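Local coordinates for protein geranyltranstransferase (Marinomonas sp. MED121, PDB 4F62) that probably catalyses the chain-elongating condensation of allylic prenyl diphosphates with isopentenyl diphosphate, as expected of a farnesyl-diphosphate synthase-like polyprenyl transferase, at residues A[222-227]-A[248-253]; A[46-51]-A[287-292]; A[153-158]-A[177-182]; A[184-189]-A[206-211]. All coordinates share one frame; numbering follows the deposited sequence.

Contact 1 of 4, residues A[222-227]-A[248-253]; sequences DDIIDL and TYPKLL
Asp223 reaches from the last turns of helix 201-226 to the start of helix 249-273 and takes the backbone N-H of Tyr249 on its OD2, 3.0 Å from Tyr249 N. The bond is nearly straight and meets OD2 on the anti side, 26° out of the carboxylate plane. With CG beside its own backbone N (chi1 -75°), Asp223 sends the carboxylate across the gap. This is the tight part: Asp223 OD2 also lies 3.2 Å from Tyr249 CD2. Behind it, Asp223 CB rests against Pro250 CD at 3.5 Å. Thr248 is the N-cap, its OG1 accepting from Lys251 N, so two side chains occupy donors of the first turn; proline suits that turn because it has no N-H to satisfy. Replacing Asp223 with alanine is likely to leave the Tyr249 N-H without its mate and let the helix start shift against its neighbour. Toward solvent the packing thins to Leu227, where Leu227 CD1 passes Pro250 CB at 3.6 Å, two apolar groups without directional restraint. Asp222, Asp223 and Asp226 match the second aspartate-rich DDxxD motif of polyprenyl synthetases, which in relatives binds diphosphate through magnesium. The short helix segments run at 96° to each other. Around them, Tyr249 leans on Leu170 and Leu173 of helix 170-194 and hydrogen-bonds His177 through its OH, while Ile224 packs on Lys259 and Val262 farther along helix 249-273.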
loop_
_atom_site.group_PDB
_atom_site.type_symbol
_atom_site.label_atom_id
_atom_site.label_comp_id
_atom_site.label_asym_id
_atom_site.label_seq_id
_atom_site.Cartn_x
_atom_site.Cartn_y
_atom_site.Cartn_z
ATOM N N ASP A 222 -15.488 -23.567 -7.989
ATOM C CA ASP A 222 -16.091 -23.218 -6.704
ATOM C C ASP A 222 -17.620 -23.197 -6.721
ATOM O O ASP A 222 -18.262 -23.718 -5.808
ATOM C CB ASP A 222 -15.560 -21.877 -6.222
ATOM C CG ASP A 222 -14.702 -22.017 -4.994
ATOM O OD1 ASP A 222 -13.489 -22.282 -5.147
ATOM O OD2 ASP A 222 -15.255 -21.885 -3.877
ATOM N N ASP A 223 -18.200 -22.600 -7.760
ATOM C CA ASP A 223 -19.657 -22.572 -7.912
ATOM C C ASP A 223 -20.190 -23.982 -8.121
ATOM O O ASP A 223 -21.278 -24.327 -7.652
ATOM C CB ASP A 223 -20.065 -21.699 -9.107
ATOM C CG ASP A 223 -19.931 -20.217 -8.836
ATOM O OD1 ASP A 223 -19.749 -19.830 -7.660
ATOM O OD2 ASP A 223 -20.023 -19.431 -9.810
ATOM N N ILE A 224 -19.426 -24.796 -8.844
ATOM C CA ILE A 224 -19.823 -26.178 -9.097
ATOM C C ILE A 224 -19.831 -26.957 -7.776
ATOM O O ILE A 224 -20.762 -27.705 -7.487
ATOM C CB ILE A 224 -18.890 -26.853 -10.140
ATOM C CG1 ILE A 224 -19.155 -26.265 -11.535
ATOM C CG2 ILE A 224 -19.113 -28.361 -10.178
ATOM C CD1 ILE A 224 -18.066 -26.584 -12.540
ATOM N N ILE A 225 -18.804 -26.747 -6.963
ATOM C CA ILE A 225 -18.720 -27.379 -5.649
ATOM C C ILE A 225 -19.883 -26.978 -4.726
ATOM O O ILE A 225 -20.472 -27.831 -4.058
ATOM C CB ILE A 225 -17.360 -27.070 -4.979
ATOM C CG1 ILE A 225 -16.220 -27.710 -5.785
ATOM C CG2 ILE A 225 -17.335 -27.575 -3.547
ATOM C CD1 ILE A 225 -14.815 -27.351 -5.285
ATOM N N ASP A 226 -20.219 -25.689 -4.699
ATOM C CA ASP A 226 -21.329 -25.204 -3.877
ATOM C C ASP A 226 -22.648 -25.872 -4.229
ATOM O O ASP A 226 -23.518 -26.038 -3.371
ATOM C CB ASP A 226 -21.479 -23.692 -4.011
ATOM C CG ASP A 226 -20.405 -22.935 -3.269
ATOM O OD1 ASP A 226 -19.780 -23.530 -2.363
ATOM O OD2 ASP A 226 -20.195 -21.745 -3.592
ATOM N N LEU A 227 -22.793 -26.254 -5.495
ATOM C CA LEU A 227 -24.011 -26.905 -5.971
ATOM C C LEU A 227 -24.284 -28.241 -5.285
ATOM O O LEU A 227 -25.384 -28.784 -5.390
ATOM C CB LEU A 227 -23.952 -27.109 -7.486
ATOM C CG LEU A 227 -24.780 -26.132 -8.319
ATOM C CD1 LEU A 227 -24.862 -26.590 -9.766
ATOM C CD2 LEU A 227 -26.168 -26.011 -7.727
ATOM N N THR A 248 -24.113 -17.191 -10.757
ATOM C CA THR A 248 -23.092 -18.234 -10.681
ATOM C C THR A 248 -22.873 -18.815 -12.084
ATOM O O THR A 248 -23.748 -18.710 -12.945
ATOM C CB THR A 248 -23.531 -19.397 -9.753
ATOM O OG1 THR A 248 -24.531 -20.183 -10.412
ATOM C CG2 THR A 248 -24.095 -18.889 -8.434
ATOM N N TYR A 249 -21.731 -19.453 -12.311
ATOM C CA TYR A 249 -21.505 -20.112 -13.599
ATOM C C TYR A 249 -22.515 -21.209 -13.979
ATOM O O TYR A 249 -22.946 -21.261 -15.134
ATOM C CB TYR A 249 -20.047 -20.575 -13.751
ATOM C CG TYR A 249 -19.091 -19.395 -13.734
ATOM C CD1 TYR A 249 -18.874 -18.627 -14.876
ATOM C CD2 TYR A 249 -18.451 -19.017 -12.557
ATOM C CE1 TYR A 249 -18.017 -17.514 -14.851
ATOM C CE2 TYR A 249 -17.591 -17.920 -12.522
ATOM C CZ TYR A 249 -17.379 -17.174 -13.670
ATOM O OH TYR A 249 -16.533 -16.084 -13.620
ATOM N N PRO A 250 -22.899 -22.086 -13.020
ATOM C CA PRO A 250 -23.895 -23.104 -13.380
ATOM C C PRO A 250 -25.238 -22.502 -13.748
ATOM O O PRO A 250 -25.933 -23.051 -14.602
ATOM C CB PRO A 250 -24.034 -23.935 -12.103
ATOM C CG PRO A 250 -22.711 -23.794 -11.430
ATOM C CD PRO A 250 -22.275 -22.379 -11.717
ATOM N N LYS A 251 -25.619 -21.395 -13.122
ATOM C CA LYS A 251 -26.871 -20.746 -13.523
ATOM C C LYS A 251 -26.758 -20.099 -14.897
ATOM O O LYS A 251 -27.720 -20.079 -15.654
ATOM C CB LYS A 251 -27.335 -19.733 -12.469
ATOM C CG LYS A 251 -28.020 -20.413 -11.301
ATOM C CD LYS A 251 -27.714 -19.741 -9.980
ATOM C CE LYS A 251 -28.737 -18.680 -9.641
ATOM N NZ LYS A 251 -28.507 -18.147 -8.265
ATOM N N LEU A 252 -25.576 -19.588 -15.223
ATOM C CA LEU A 252 -25.400 -18.897 -16.498
ATOM C C LEU A 252 -25.099 -19.846 -17.660
ATOM O O LEU A 252 -25.428 -19.551 -18.806
ATOM C CB LEU A 252 -24.310 -17.819 -16.378
ATOM C CG LEU A 252 -24.659 -16.626 -15.481
ATOM C CD1 LEU A 252 -23.412 -15.797 -15.141
ATOM C CD2 LEU A 252 -25.720 -15.757 -16.152
ATOM N N LEU A 253 -24.481 -20.988 -17.378
ATOM C CA LEU A 253 -24.078 -21.888 -18.460
ATOM C C LEU A 253 -24.717 -23.270 -18.377
ATOM O O LEU A 253 -24.492 -24.113 -19.248
ATOM C CB LEU A 253 -22.562 -22.057 -18.453
ATOM C CG LEU A 253 -21.704 -20.808 -18.598
ATOM C CD1 LEU A 253 -20.252 -21.128 -18.231
ATOM C CD2 LEU A 253 -21.805 -20.311 -20.023
#

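Contact 2 of 4, residues A[46-51]-A[287-292]; sequences KRIRPM and ANYIID
The ring of Tyr289 meets Ile48 at its edge: Ile48 CD1 lies near the ring plane, 3.4 Å from Tyr289 CE2. Met51 CE approaches the same ring atom obliquely, at 4.0 Å from Tyr289 CE2, its chain crossing the tyrosine at about a right angle. At the end of the ring, Lys46 passes crosswise, with Lys46 CG 3.4 Å from Tyr289 OH; its aliphatic part does the touching, and the bend at chi2 (-51°) keeps the chain near the hydroxyl. Tyr289 has CG opposite its backbone N (chi1 176°), which carries the ring off helix 281-291 toward the start of helix 48-60. Beside the ring, the other branch of Ile48 is engaged: Ile48 CG2 sits 3.5 Å from Ile290 CD1. A beta-branched isoleucine suits this place because its two arms serve two partners.

Residues 46-50 belong to the sequence Gly-Gly-Lys-Arg-Ile-Arg-Pro, which in relatives helps hold the diphosphate of isopentenyl diphosphate; here Arg49 NH1 hydrogen-bonds a glycerol. Ile290 also packs on Phe218 of helix 201-226. Since no hydrogen bond or salt bridge joins the two segments, the contact rests on dispersion and shape, consistent with the last modelled helix, 281-291, being held beside the basic motif by apolar surfaces while the arginines serve polar partners of their own.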
loop_
_atom_site.group_PDB
_atom_site.type_symbol
_atom_site.label_atom_id
_atom_site.label_comp_id
_atom_site.label_asym_id
_atom_site.label_seq_id
_atom_site.Cartn_x
_atom_site.Cartn_y
_atom_site.Cartn_z
ATOM N N LYS A 46 -3.012 -21.686 2.669
ATOM C CA LYS A 46 -2.189 -22.637 1.908
ATOM C C LYS A 46 -1.069 -22.032 1.032
ATOM O O LYS A 46 -0.313 -22.772 0.387
ATOM C CB LYS A 46 -3.076 -23.574 1.081
ATOM C CG LYS A 46 -3.936 -24.518 1.927
ATOM C CD LYS A 46 -3.089 -25.252 2.976
ATOM C CE LYS A 46 -3.881 -26.328 3.714
ATOM N NZ LYS A 46 -4.098 -27.552 2.885
ATOM N N ARG A 47 -0.955 -20.704 1.031
ATOM C CA ARG A 47 0.108 -19.996 0.294
ATOM C C ARG A 47 0.114 -20.264 -1.219
ATOM O O ARG A 47 1.183 -20.378 -1.839
ATOM C CB ARG A 47 1.495 -20.342 0.860
ATOM C CG ARG A 47 1.603 -20.278 2.357
ATOM C CD ARG A 47 1.161 -18.925 2.868
ATOM N NE ARG A 47 1.637 -18.709 4.231
ATOM C CZ ARG A 47 1.100 -17.852 5.094
ATOM N NH1 ARG A 47 0.044 -17.125 4.747
ATOM N NH2 ARG A 47 1.617 -17.729 6.311
ATOM N N ILE A 48 -1.075 -20.377 -1.803
ATOM C CA ILE A 48 -1.219 -20.609 -3.236
ATOM C C ILE A 48 -0.437 -19.582 -4.048
ATOM O O ILE A 48 0.270 -19.920 -5.002
ATOM C CB ILE A 48 -2.680 -20.475 -3.651
ATOM C CG1 ILE A 48 -3.521 -21.553 -2.973
ATOM C CG2 ILE A 48 -2.806 -20.538 -5.150
ATOM C CD1 ILE A 48 -3.071 -22.921 -3.268
ATOM N N ARG A 49 -0.560 -18.318 -3.669
ATOM C CA ARG A 49 0.114 -17.269 -4.430
ATOM C C ARG A 49 1.642 -17.324 -4.307
ATOM O O ARG A 49 2.350 -17.240 -5.316
ATOM C CB ARG A 49 -0.490 -15.890 -4.107
ATOM C CG ARG A 49 -1.947 -15.803 -4.610
ATOM C CD ARG A 49 -2.783 -14.721 -3.919
ATOM N NE ARG A 49 -4.216 -14.899 -4.206
ATOM C CZ ARG A 49 -4.989 -15.831 -3.649
ATOM N NH1 ARG A 49 -4.476 -16.684 -2.766
ATOM N NH2 ARG A 49 -6.276 -15.909 -3.970
ATOM N N PRO A 50 2.168 -17.466 -3.079
ATOM C CA PRO A 50 3.603 -17.789 -3.041
ATOM C C PRO A 50 4.001 -19.026 -3.865
ATOM O O PRO A 50 4.991 -18.950 -4.601
ATOM C CB PRO A 50 3.862 -18.017 -1.550
ATOM C CG PRO A 50 2.949 -16.996 -0.898
ATOM C CD PRO A 50 1.668 -17.050 -1.753
ATOM N N MET A 51 3.262 -20.128 -3.767
ATOM C CA MET A 51 3.609 -21.317 -4.547
ATOM C C MET A 51 3.703 -21.032 -6.052
ATOM O O MET A 51 4.654 -21.450 -6.704
ATOM C CB MET A 51 2.638 -22.474 -4.262
ATOM C CG MET A 51 2.755 -22.994 -2.835
ATOM S SD MET A 51 1.896 -24.550 -2.515
ATOM C CE MET A 51 0.202 -24.014 -2.689
ATOM N N ALA A 287 -1.915 -26.379 -10.996
ATOM C CA ALA A 287 -3.139 -26.135 -11.752
ATOM C C ALA A 287 -4.240 -27.038 -11.195
ATOM O O ALA A 287 -5.328 -26.567 -10.835
ATOM C CB ALA A 287 -2.924 -26.400 -13.233
ATOM N N ASN A 288 -3.942 -28.330 -11.104
ATOM C CA ASN A 288 -4.913 -29.304 -10.604
ATOM C C ASN A 288 -5.331 -29.033 -9.154
ATOM O O ASN A 288 -6.515 -29.087 -8.823
ATOM C CB ASN A 288 -4.373 -30.730 -10.763
ATOM C CG ASN A 288 -3.629 -30.928 -12.081
ATOM O OD1 ASN A 288 -3.711 -30.088 -12.984
ATOM N ND2 ASN A 288 -2.889 -32.035 -12.192
ATOM N N TYR A 289 -4.357 -28.729 -8.299
ATOM C CA TYR A 289 -4.624 -28.444 -6.887
ATOM C C TYR A 289 -5.534 -27.220 -6.666
ATOM O O TYR A 289 -6.527 -27.302 -5.934
ATOM C CB TYR A 289 -3.307 -28.251 -6.137
ATOM C CG TYR A 289 -3.462 -27.854 -4.686
ATOM C CD1 TYR A 289 -4.036 -28.723 -3.764
ATOM C CD2 TYR A 289 -3.009 -26.621 -4.232
ATOM C CE1 TYR A 289 -4.169 -28.367 -2.427
ATOM C CE2 TYR A 289 -3.132 -26.258 -2.902
ATOM C CZ TYR A 289 -3.715 -27.132 -2.004
ATOM O OH TYR A 289 -3.839 -26.767 -0.681
ATOM N N ILE A 290 -5.182 -26.094 -7.289
ATOM C CA ILE A 290 -5.948 -24.846 -7.158
ATOM C C ILE A 290 -7.361 -25.012 -7.708
ATOM O O ILE A 290 -8.352 -24.684 -7.037
ATOM C CB ILE A 290 -5.262 -23.663 -7.883
ATOM C CG1 ILE A 290 -3.931 -23.321 -7.203
ATOM C CG2 ILE A 290 -6.167 -22.443 -7.888
ATOM C CD1 ILE A 290 -2.965 -22.525 -8.087
ATOM N N ILE A 291 -7.443 -25.528 -8.929
ATOM C CA ILE A 291 -8.728 -25.803 -9.560
ATOM C C ILE A 291 -9.557 -26.771 -8.727
ATOM O O ILE A 291 -10.709 -26.469 -8.398
ATOM C CB ILE A 291 -8.537 -26.383 -10.972
ATOM C CG1 ILE A 291 -8.092 -25.279 -11.931
ATOM C CG2 ILE A 291 -9.825 -27.014 -11.481
ATOM C CD1 ILE A 291 -7.809 -25.784 -13.332
ATOM N N ASP A 292 -8.929 -27.896 -8.370
ATOM C CA ASP A 292 -9.543 -29.084 -7.760
ATOM C C ASP A 292 -10.056 -30.039 -8.836
ATOM O O ASP A 292 -9.296 -30.852 -9.364
ATOM C CB ASP A 292 -10.632 -28.752 -6.725
ATOM C CG ASP A 292 -11.450 -29.965 -6.328
ATOM O OD1 ASP A 292 -12.435 -30.282 -7.033
ATOM O OD2 ASP A 292 -11.109 -30.599 -5.307
#

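Contact 3 of 4, residues A[153-158]-A[177-182]; sequences MITGQM and HVHKTG
A close helix crossing at a glycine, between the first turns of helix 153-162 and the Lys-Thr-Gly part of helix 170-194, brings Gly156 against His179 and Lys180. The short axes come within 6.4 Å at a signed crossing angle of -122°, a separation that a side chain on Gly156 would forbid, since its CB would collide with Lys180 N. The backbone itself does the packing: Gly156 CA lies 3.6 Å from Lys180 N and equally 3.6 Å from His179 CB. Met153 CA makes a C-H···O contact with His179 O at 3.2 Å, and the wider pi-type turn at 178-182 falls at this crossing. On one flank the Thr155 and His179 side chains lie side by side, Thr155 CG2 4.0 Å from His179 CD2. On another, Lys180 turns CG opposite its backbone N (chi1 -172°) and stretches past Gln157 toward its salt-bridge partner Asp160. His179 NE2 is hydrogen-bonded to Tyr27 OH of the second subunit, and His179 ND1 to Gln175 O. Close backbone packing thus holds the crossing and no hydrogen bond joins the two segments, while the polar ends find partners beyond it; in relatives the corresponding lysine and threonine help bind the allylic diphosphate.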
loop_
_atom_site.group_PDB
_atom_site.type_symbol
_atom_site.label_atom_id
_atom_site.label_comp_id
_atom_site.label_asym_id
_atom_site.label_seq_id
_atom_site.Cartn_x
_atom_site.Cartn_y
_atom_site.Cartn_z
ATOM N N MET A 153 -7.594 -5.970 -7.812
ATOM C CA MET A 153 -8.320 -6.576 -6.695
ATOM C C MET A 153 -9.443 -5.727 -6.093
ATOM O O MET A 153 -10.575 -6.196 -5.962
ATOM C CB MET A 153 -7.334 -6.991 -5.595
ATOM C CG MET A 153 -7.979 -7.759 -4.462
ATOM S SD MET A 153 -6.810 -8.039 -3.120
ATOM C CE MET A 153 -6.556 -6.348 -2.530
ATOM N N ILE A 154 -9.139 -4.482 -5.732
ATOM C CA ILE A 154 -10.132 -3.629 -5.086
ATOM C C ILE A 154 -11.312 -3.308 -6.002
ATOM O O ILE A 154 -12.463 -3.219 -5.556
ATOM C CB ILE A 154 -9.512 -2.335 -4.569
ATOM C CG1 ILE A 154 -8.485 -2.673 -3.491
ATOM C CG2 ILE A 154 -10.570 -1.449 -3.949
ATOM C CD1 ILE A 154 -7.705 -1.477 -3.036
ATOM N N THR A 155 -11.039 -3.140 -7.285
ATOM C CA THR A 155 -12.127 -2.869 -8.210
ATOM C C THR A 155 -13.025 -4.102 -8.314
ATOM O O THR A 155 -14.244 -3.975 -8.412
ATOM C CB THR A 155 -11.606 -2.386 -9.567
ATOM O OG1 THR A 155 -11.282 -0.995 -9.450
ATOM C CG2 THR A 155 -12.672 -2.555 -10.646
ATOM N N GLY A 156 -12.426 -5.288 -8.228
ATOM C CA GLY A 156 -13.188 -6.531 -8.200
ATOM C C GLY A 156 -14.101 -6.622 -6.987
ATOM O O GLY A 156 -15.257 -7.026 -7.110
ATOM N N GLN A 157 -13.585 -6.249 -5.816
ATOM C CA GLN A 157 -14.383 -6.242 -4.597
ATOM C C GLN A 157 -15.509 -5.237 -4.722
ATOM O O GLN A 157 -16.628 -5.493 -4.276
ATOM C CB GLN A 157 -13.521 -5.908 -3.365
ATOM C CG GLN A 157 -12.431 -6.937 -3.052
ATOM C CD GLN A 157 -11.528 -6.487 -1.910
ATOM O OE1 GLN A 157 -10.645 -5.647 -2.097
ATOM N NE2 GLN A 157 -11.762 -7.029 -0.714
ATOM N N MET A 158 -15.204 -4.089 -5.323
ATOM C CA MET A 158 -16.193 -3.039 -5.526
ATOM C C MET A 158 -17.314 -3.571 -6.414
ATOM O O MET A 158 -18.498 -3.422 -6.099
ATOM C CB MET A 158 -15.547 -1.812 -6.177
ATOM C CG MET A 158 -16.359 -0.550 -6.036
ATOM S SD MET A 158 -16.346 0.087 -4.338
ATOM C CE MET A 158 -17.306 1.574 -4.563
ATOM N N HIS A 177 -14.537 -11.545 -11.478
ATOM C CA HIS A 177 -13.570 -12.491 -10.928
ATOM C C HIS A 177 -12.154 -12.194 -11.389
ATOM O O HIS A 177 -11.199 -12.355 -10.622
ATOM C CB HIS A 177 -13.948 -13.939 -11.266
ATOM C CG HIS A 177 -15.101 -14.457 -10.472
ATOM N ND1 HIS A 177 -16.084 -15.250 -11.005
ATOM C CD2 HIS A 177 -15.436 -14.281 -9.161
ATOM C CE1 HIS A 177 -16.976 -15.557 -10.073
ATOM N NE2 HIS A 177 -16.589 -14.965 -8.943
ATOM N N VAL A 178 -12.018 -11.788 -12.646
ATOM C CA VAL A 178 -10.709 -11.463 -13.208
ATOM C C VAL A 178 -10.026 -10.343 -12.414
ATOM O O VAL A 178 -8.807 -10.344 -12.235
ATOM C CB VAL A 178 -10.836 -11.136 -14.712
ATOM C CG1 VAL A 178 -9.585 -10.488 -15.244
ATOM C CG2 VAL A 178 -11.130 -12.414 -15.485
ATOM N N HIS A 179 -10.823 -9.406 -11.908
ATOM C CA HIS A 179 -10.296 -8.332 -11.063
ATOM C C HIS A 179 -10.127 -8.809 -9.618
ATOM O O HIS A 179 -9.053 -8.667 -9.022
ATOM C CB HIS A 179 -11.216 -7.109 -11.120
ATOM C CG HIS A 179 -11.132 -6.353 -12.418
ATOM N ND1 HIS A 179 -11.757 -6.773 -13.569
ATOM C CD2 HIS A 179 -10.476 -5.212 -12.739
ATOM C CE1 HIS A 179 -11.507 -5.917 -14.548
ATOM N NE2 HIS A 179 -10.727 -4.958 -14.064
ATOM N N LYS A 180 -11.186 -9.408 -9.070
ATOM C CA LYS A 180 -11.243 -9.717 -7.641
ATOM C C LYS A 180 -10.223 -10.762 -7.182
ATOM O O LYS A 180 -9.622 -10.616 -6.118
ATOM C CB LYS A 180 -12.653 -10.157 -7.232
ATOM C CG LYS A 180 -12.816 -10.296 -5.733
ATOM C CD LYS A 180 -14.204 -10.810 -5.352
ATOM C CE LYS A 180 -14.381 -10.757 -3.836
ATOM N NZ LYS A 180 -15.638 -11.403 -3.370
ATOM N N THR A 181 -10.038 -11.816 -7.969
ATOM C CA THR A 181 -9.063 -12.849 -7.617
ATOM C C THR A 181 -8.078 -13.156 -8.748
ATOM O O THR A 181 -6.967 -13.616 -8.490
ATOM C CB THR A 181 -9.752 -14.155 -7.165
ATOM O OG1 THR A 181 -10.810 -14.467 -8.077
ATOM C CG2 THR A 181 -10.339 -14.004 -5.771
ATOM N N GLY A 182 -8.488 -12.913 -9.992
ATOM C CA GLY A 182 -7.656 -13.243 -11.139
ATOM C C GLY A 182 -6.340 -12.460 -11.164
ATOM O O GLY A 182 -5.269 -13.014 -11.442
#

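Contact 4 of 4, residues A[184-189]-A[206-211]; sequences LIKASV and KLDAYA
Lys186 passes over Ala211 and crosses Asp208 of the opposing helix, and its chain can be followed outward. Lys186 CB is 4.0 Å from Ala211 CB, the small methyl that also lets the backbones close up, with Lys186 CA only 3.6 Å from Ala211 CB. Lys186 CG touches that methyl again and comes 3.7 Å from Asp208 OD1. CD keeps the same distance from this oxygen; the bend at chi3 (87°) then turns CE away from Asp208 OD1, and Lys186 NZ comes back only to 4.0 Å of it, a long salt bridge. Asp208 OD1 has a second cationic partner in Arg190. A leucine in place of Lys186 would probably leave Asp208 with one cation fewer.

Deeper in, Val189 spreads its two methyls over different partners. Val189 CG2 lies 3.5 Å from Leu207 O and 3.7 Å from Ala211 CB, while Val189 CG1 meets the edge of the Tyr210 ring, 4.1 Å from Tyr210 CD1. Tyr210 sends its OH on to Leu283 O, so the ring can stay buried with its polar end satisfied. The segments run roughly antiparallel, at 146°, and Leu52, Ser56 and Leu59 of helix 48-60 cover their inner side. The chemistry is therefore graded: compact aliphatic packing holds the buried face of this helical bundle, and a loose charge pair marks its partly exposed side.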
loop_
_atom_site.group_PDB
_atom_site.type_symbol
_atom_site.label_atom_id
_atom_site.label_comp_id
_atom_site.label_asym_id
_atom_site.label_seq_id
_atom_site.Cartn_x
_atom_site.Cartn_y
_atom_site.Cartn_z
ATOM N N LEU A 184 -4.328 -11.046 -8.891
ATOM C CA LEU A 184 -3.253 -11.420 -7.975
ATOM C C LEU A 184 -2.656 -12.765 -8.352
ATOM O O LEU A 184 -1.463 -13.008 -8.135
ATOM C CB LEU A 184 -3.731 -11.467 -6.520
ATOM C CG LEU A 184 -3.632 -10.242 -5.618
ATOM C CD1 LEU A 184 -3.891 -10.672 -4.178
ATOM C CD2 LEU A 184 -2.263 -9.542 -5.741
ATOM N N ILE A 185 -3.490 -13.648 -8.897
ATOM C CA ILE A 185 -2.998 -14.926 -9.391
ATOM C C ILE A 185 -2.050 -14.670 -10.549
ATOM O O ILE A 185 -0.999 -15.292 -10.658
ATOM C CB ILE A 185 -4.161 -15.816 -9.902
ATOM C CG1 ILE A 185 -5.092 -16.190 -8.747
ATOM C CG2 ILE A 185 -3.624 -17.049 -10.603
ATOM C CD1 ILE A 185 -4.407 -16.932 -7.616
ATOM N N LYS A 186 -2.435 -13.753 -11.433
ATOM C CA LYS A 186 -1.577 -13.385 -12.561
ATOM C C LYS A 186 -0.305 -12.660 -12.100
ATOM O O LYS A 186 0.783 -12.867 -12.657
ATOM C CB LYS A 186 -2.348 -12.517 -13.566
ATOM C CG LYS A 186 -1.600 -12.275 -14.877
ATOM C CD LYS A 186 -2.536 -11.748 -15.983
ATOM C CE LYS A 186 -2.656 -10.232 -15.930
ATOM N NZ LYS A 186 -2.418 -9.605 -17.269
ATOM N N ALA A 187 -0.445 -11.799 -11.098
ATOM C CA ALA A 187 0.718 -11.102 -10.534
ATOM C C ALA A 187 1.710 -12.121 -9.983
ATOM O O ALA A 187 2.926 -11.947 -10.093
ATOM C CB ALA A 187 0.293 -10.149 -9.445
ATOM N N SER A 188 1.185 -13.191 -9.394
ATOM C CA SER A 188 2.033 -14.250 -8.840
ATOM C C SER A 188 2.955 -14.866 -9.892
ATOM O O SER A 188 4.168 -14.948 -9.686
ATOM C CB SER A 188 1.181 -15.345 -8.187
ATOM O OG SER A 188 0.480 -14.833 -7.068
ATOM N N VAL A 189 2.391 -15.305 -11.016
ATOM C CA VAL A 189 3.227 -15.922 -12.043
ATOM C C VAL A 189 4.096 -14.875 -12.751
ATOM O O VAL A 189 5.260 -15.147 -13.045
ATOM C CB VAL A 189 2.419 -16.786 -13.072
ATOM C CG1 VAL A 189 1.472 -17.750 -12.348
ATOM C CG2 VAL A 189 1.649 -15.906 -14.031
ATOM N N LYS A 206 2.810 -16.534 -22.203
ATOM C CA LYS A 206 2.307 -17.870 -21.886
ATOM C C LYS A 206 1.875 -17.949 -20.427
ATOM O O LYS A 206 0.840 -18.538 -20.112
ATOM C CB LYS A 206 3.371 -18.931 -22.179
ATOM C CG LYS A 206 3.719 -19.094 -23.650
ATOM C CD LYS A 206 5.018 -19.878 -23.802
ATOM C CE LYS A 206 5.502 -19.896 -25.243
ATOM N NZ LYS A 206 4.466 -20.470 -26.145
ATOM N N LEU A 207 2.665 -17.349 -19.537
ATOM C CA LEU A 207 2.328 -17.352 -18.113
ATOM C C LEU A 207 1.065 -16.551 -17.828
ATOM O O LEU A 207 0.238 -16.965 -17.007
ATOM C CB LEU A 207 3.510 -16.877 -17.259
ATOM C CG LEU A 207 4.674 -17.864 -17.265
ATOM C CD1 LEU A 207 5.937 -17.256 -16.626
ATOM C CD2 LEU A 207 4.268 -19.145 -16.554
ATOM N N ASP A 208 0.902 -15.426 -18.527
ATOM C CA ASP A 208 -0.337 -14.643 -18.474
ATOM C C ASP A 208 -1.539 -15.512 -18.740
ATOM O O ASP A 208 -2.498 -15.521 -17.968
ATOM C CB ASP A 208 -0.345 -13.552 -19.550
ATOM C CG ASP A 208 0.262 -12.254 -19.079
ATOM O OD1 ASP A 208 0.600 -12.152 -17.885
ATOM O OD2 ASP A 208 0.385 -11.326 -19.905
ATOM N N ALA A 209 -1.489 -16.215 -19.869
ATOM C CA ALA A 209 -2.598 -17.043 -20.304
ATOM C C ALA A 209 -2.795 -18.202 -19.332
ATOM O O ALA A 209 -3.931 -18.581 -19.030
ATOM C CB ALA A 209 -2.347 -17.556 -21.719
ATOM N N TYR A 210 -1.691 -18.759 -18.833
ATOM C CA TYR A 210 -1.787 -19.826 -17.839
ATOM C C TYR A 210 -2.574 -19.317 -16.636
ATOM O O TYR A 210 -3.538 -19.949 -16.184
ATOM C CB TYR A 210 -0.396 -20.307 -17.419
ATOM C CG TYR A 210 -0.369 -21.136 -16.149
ATOM C CD1 TYR A 210 -0.243 -20.531 -14.903
ATOM C CD2 TYR A 210 -0.457 -22.525 -16.196
ATOM C CE1 TYR A 210 -0.208 -21.281 -13.738
ATOM C CE2 TYR A 210 -0.429 -23.284 -15.032
ATOM C CZ TYR A 210 -0.302 -22.647 -13.804
ATOM O OH TYR A 210 -0.276 -23.371 -12.633
ATOM N N ALA A 211 -2.169 -18.154 -16.137
ATOM C CA ALA A 211 -2.743 -17.601 -14.922
ATOM C C ALA A 211 -4.202 -17.233 -15.095
ATOM O O ALA A 211 -5.029 -17.492 -14.214
ATOM C CB ALA A 211 -1.946 -16.379 -14.478
#

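Overall arrangement
Contacts 3 and 4 are buried and share helix 170-194, whereas contact 2 lies at the surface and contact 1 is partly buried, farther from the chain centre. Helix 201-226 serves both contact 4 and contact 1, whose nearest atoms are about 11 Å apart. The chemistry follows the place: backbone against backbone in contact 3, aliphatic packing with a charge pair at its partly exposed side in contact 4, mainly apolar contacts, without a hydrogen bond, in contact 2, and a side-chain hydrogen bond at a helix start in contact 1. Several contacts touch: 1 and 3 meet through Tyr249 and His177, and Arg49 CB packs on Ser188 OG, joining 2 to 4. Together they tie motifs distant in sequence into the all-helical polyprenyl synthetase fold.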